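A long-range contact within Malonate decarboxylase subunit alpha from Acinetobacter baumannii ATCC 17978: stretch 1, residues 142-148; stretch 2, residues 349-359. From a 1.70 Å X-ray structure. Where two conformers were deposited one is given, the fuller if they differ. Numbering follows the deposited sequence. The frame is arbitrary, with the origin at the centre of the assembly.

Stretch 1 (142-148) TYIELYS
Stretch 2 (349-359) NRMMCQLAGQY

Two helices distant in sequence can pack around a single side chain, and residues 142-148 and 349-359 of this subunit illustrate the principle. At the apolar centre, Ile144 (chi1 p, chi2 t) is a knob in a hole formed by Met351, Gln354, Leu355 and Gln358. Its CG2 lies 3.4 Å from Gln354 CB and 3.9 Å from Met351 CA, so the methyl packs close to the opposing backbone, while its CD1 reaches 4.3 Å from Leu355 CD1. Around this knob, helix 143-148 and helix 350-359 approach to 9.9 Å between axes; their N-to-C directions are 122° apart, nearer antiparallel than parallel (signed crossing angle -122°), with the register set by Ile144 and Met351, whose CA atoms lie 5.9 Å apart. One turn on from Ile144, Tyr147 (chi1 m, chi2 -26°) sets its CD2 3.9 Å from Met351 CB.

Aromatic packing continues around Arg350, whose chain (t, t, m, chi4 111°) touches two tyrosines. Arg350 CD lies over one face of the Tyr143 ring (chi1 m, chi2 -47°), 4.2 Å from its centroid, a CH-pi contact; CZ, at 5.5 Å from that centroid, can add at most a weak cation-pi attraction. Arg350 CD also lies 3.2 Å from Tyr147 OH, and its CG sits at the edge of the Tyr147 ring.

No direct hydrogen bond crosses the contact. Instead, a water bridges its polar edge, accepting from Ile144 N (3.0 Å from the water oxygen) and donating to Thr142 OG1 (2.9 Å) and Gln354 OE1 (2.8 Å), with Gln354 in chi1 m, chi2 m. Each helix is also anchored at its start: Thr142 N (Thr142 chi1 t) donates to Glu145 OE2 at 3.0 Å, while Asn349 (chi1 t) caps its helix, OD1 accepting from Met352 N at 3.0 Å.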

# COMPACT_ATOMS: atom_id res chain seq x y z
N THR A 142 9.97 -5.09 3.07
CA THR A 142 9.98 -3.83 2.34
C THR A 142 9.24 -2.78 3.19
O THR A 142 8.50 -3.13 4.10
CB THR A 142 9.38 -3.98 0.93
OG1 THR A 142 9.58 -2.78 0.15
CG2 THR A 142 7.90 -4.35 0.95
N TYR A 143 9.52 -1.50 2.95
CA TYR A 143 9.09 -0.45 3.88
C TYR A 143 7.61 -0.53 4.24
O TYR A 143 7.24 -0.62 5.41
CB TYR A 143 9.37 0.95 3.31
CG TYR A 143 10.82 1.35 3.23
CD1 TYR A 143 11.69 1.16 4.31
CD2 TYR A 143 11.32 1.93 2.07
CE1 TYR A 143 13.02 1.53 4.21
CE2 TYR A 143 12.64 2.30 1.97
CZ TYR A 143 13.48 2.11 3.04
OH TYR A 143 14.79 2.49 2.95
N ILE A 144 6.73 -0.45 3.23
CA ILE A 144 5.32 -0.35 3.59
C ILE A 144 4.77 -1.67 4.09
O ILE A 144 3.73 -1.68 4.76
CB ILE A 144 4.45 0.18 2.44
CG1 ILE A 144 4.49 -0.75 1.23
CG2 ILE A 144 4.86 1.62 2.10
CD1 ILE A 144 3.52 -0.34 0.14
N GLU A 145 5.43 -2.80 3.80
CA GLU A 145 5.11 -4.05 4.48
C GLU A 145 5.37 -3.95 5.98
O GLU A 145 4.55 -4.37 6.80
CB GLU A 145 5.92 -5.19 3.85
CG GLU A 145 5.77 -6.57 4.49
CD GLU A 145 6.80 -7.56 3.95
OE1 GLU A 145 6.66 -8.77 4.20
OE2 GLU A 145 7.78 -7.10 3.31
N LEU A 146 6.52 -3.37 6.35
CA LEU A 146 6.81 -3.21 7.77
C LEU A 146 5.80 -2.26 8.42
O LEU A 146 5.30 -2.54 9.51
CB LEU A 146 8.25 -2.71 7.96
CG LEU A 146 8.76 -2.56 9.40
CD1 LEU A 146 8.79 -3.90 10.10
CD2 LEU A 146 10.14 -1.93 9.45
N TYR A 147 5.47 -1.14 7.76
CA TYR A 147 4.46 -0.24 8.34
C TYR A 147 3.15 -0.98 8.58
O TYR A 147 2.44 -0.71 9.56
CB TYR A 147 4.16 0.97 7.45
CG TYR A 147 5.32 1.78 6.93
CD1 TYR A 147 6.53 1.82 7.61
CD2 TYR A 147 5.19 2.52 5.75
CE1 TYR A 147 7.59 2.55 7.11
CE2 TYR A 147 6.24 3.25 5.24
CZ TYR A 147 7.44 3.26 5.92
OH TYR A 147 8.50 3.98 5.44
N SER A 148 2.78 -1.86 7.66
CA SER A 148 1.48 -2.52 7.74
C SER A 148 1.39 -3.46 8.94
O SER A 148 0.30 -3.65 9.47
CB SER A 148 1.20 -3.29 6.45
OG SER A 148 1.89 -4.53 6.44
N ASN A 349 5.97 11.84 1.92
CA ASN A 349 5.14 10.86 2.61
C ASN A 349 5.58 9.50 2.06
O ASN A 349 5.13 9.11 0.99
CB ASN A 349 3.67 11.15 2.36
CG ASN A 349 2.74 10.23 3.13
OD1 ASN A 349 3.06 9.06 3.37
ND2 ASN A 349 1.57 10.75 3.51
N ARG A 350 6.46 8.81 2.80
CA ARG A 350 7.04 7.59 2.23
C ARG A 350 5.99 6.51 2.04
O ARG A 350 6.01 5.80 1.02
CB ARG A 350 8.21 7.08 3.10
CG ARG A 350 8.77 5.72 2.62
CD ARG A 350 10.20 5.45 3.12
NE ARG A 350 11.18 6.20 2.34
CZ ARG A 350 11.90 7.22 2.80
NH1 ARG A 350 11.78 7.62 4.05
NH2 ARG A 350 12.76 7.85 2.00
N MET A 351 5.05 6.37 2.97
CA MET A 351 4.00 5.37 2.79
C MET A 351 3.18 5.65 1.54
O MET A 351 2.92 4.74 0.72
CB MET A 351 3.09 5.30 4.01
CG MET A 351 1.90 4.37 3.77
SD MET A 351 1.35 3.42 5.18
CE MET A 351 0.21 4.52 5.98
N MET A 352 2.75 6.90 1.35
CA MET A 352 1.90 7.22 0.20
C MET A 352 2.67 7.09 -1.11
O MET A 352 2.14 6.59 -2.11
CB MET A 352 1.33 8.63 0.36
CG MET A 352 0.40 9.10 -0.76
SD MET A 352 -0.21 10.76 -0.34
CE MET A 352 -1.39 10.35 0.94
N CYS A 353 3.94 7.50 -1.10
CA CYS A 353 4.74 7.43 -2.31
C CYS A 353 5.07 5.99 -2.67
O CYS A 353 5.01 5.62 -3.85
CB CYS A 353 6.02 8.25 -2.10
SG CYS A 353 6.84 8.74 -3.60
N GLN A 354 5.43 5.16 -1.68
CA GLN A 354 5.65 3.74 -1.96
C GLN A 354 4.38 3.06 -2.46
O GLN A 354 4.43 2.23 -3.37
CB GLN A 354 6.16 3.04 -0.70
CG GLN A 354 7.64 3.26 -0.41
CD GLN A 354 8.53 2.45 -1.32
OE1 GLN A 354 8.19 1.33 -1.70
NE2 GLN A 354 9.68 3.01 -1.68
N LEU A 355 3.23 3.40 -1.86
CA LEU A 355 1.96 2.85 -2.36
C LEU A 355 1.74 3.21 -3.83
O LEU A 355 1.37 2.35 -4.64
CB LEU A 355 0.80 3.35 -1.51
CG LEU A 355 -0.49 2.54 -1.65
CD1 LEU A 355 -0.25 1.06 -1.31
CD2 LEU A 355 -1.57 3.14 -0.76
N ALA A 356 1.94 4.48 -4.18
CA ALA A 356 1.82 4.86 -5.59
C ALA A 356 2.85 4.14 -6.44
O ALA A 356 2.56 3.76 -7.58
CB ALA A 356 1.96 6.38 -5.75
N GLY A 357 4.06 3.95 -5.91
CA GLY A 357 5.07 3.23 -6.67
C GLY A 357 4.64 1.81 -6.99
O GLY A 357 5.06 1.25 -8.01
N GLN A 358 3.83 1.20 -6.13
CA GLN A 358 3.31 -0.13 -6.41
C GLN A 358 2.13 -0.08 -7.39
O GLN A 358 2.12 -0.78 -8.41
CB GLN A 358 2.86 -0.82 -5.12
CG GLN A 358 2.09 -2.11 -5.46
CD GLN A 358 1.44 -2.78 -4.27
OE1 GLN A 358 0.67 -3.72 -4.44
NE2 GLN A 358 1.74 -2.32 -3.06
N TYR A 359 1.12 0.73 -7.07
CA TYR A 359 -0.18 0.61 -7.72
C TYR A 359 -0.41 1.59 -8.85
O TYR A 359 -1.31 1.35 -9.67
CB TYR A 359 -1.30 0.82 -6.69
CG TYR A 359 -1.86 -0.43 -6.09
CD1 TYR A 359 -2.49 -1.38 -6.87
CD2 TYR A 359 -1.80 -0.65 -4.73
CE1 TYR A 359 -3.03 -2.52 -6.32
CE2 TYR A 359 -2.34 -1.78 -4.16
CZ TYR A 359 -2.96 -2.71 -4.97
OH TYR A 359 -3.50 -3.83 -4.41
O HOH W 1 7.97 -0.36 0.53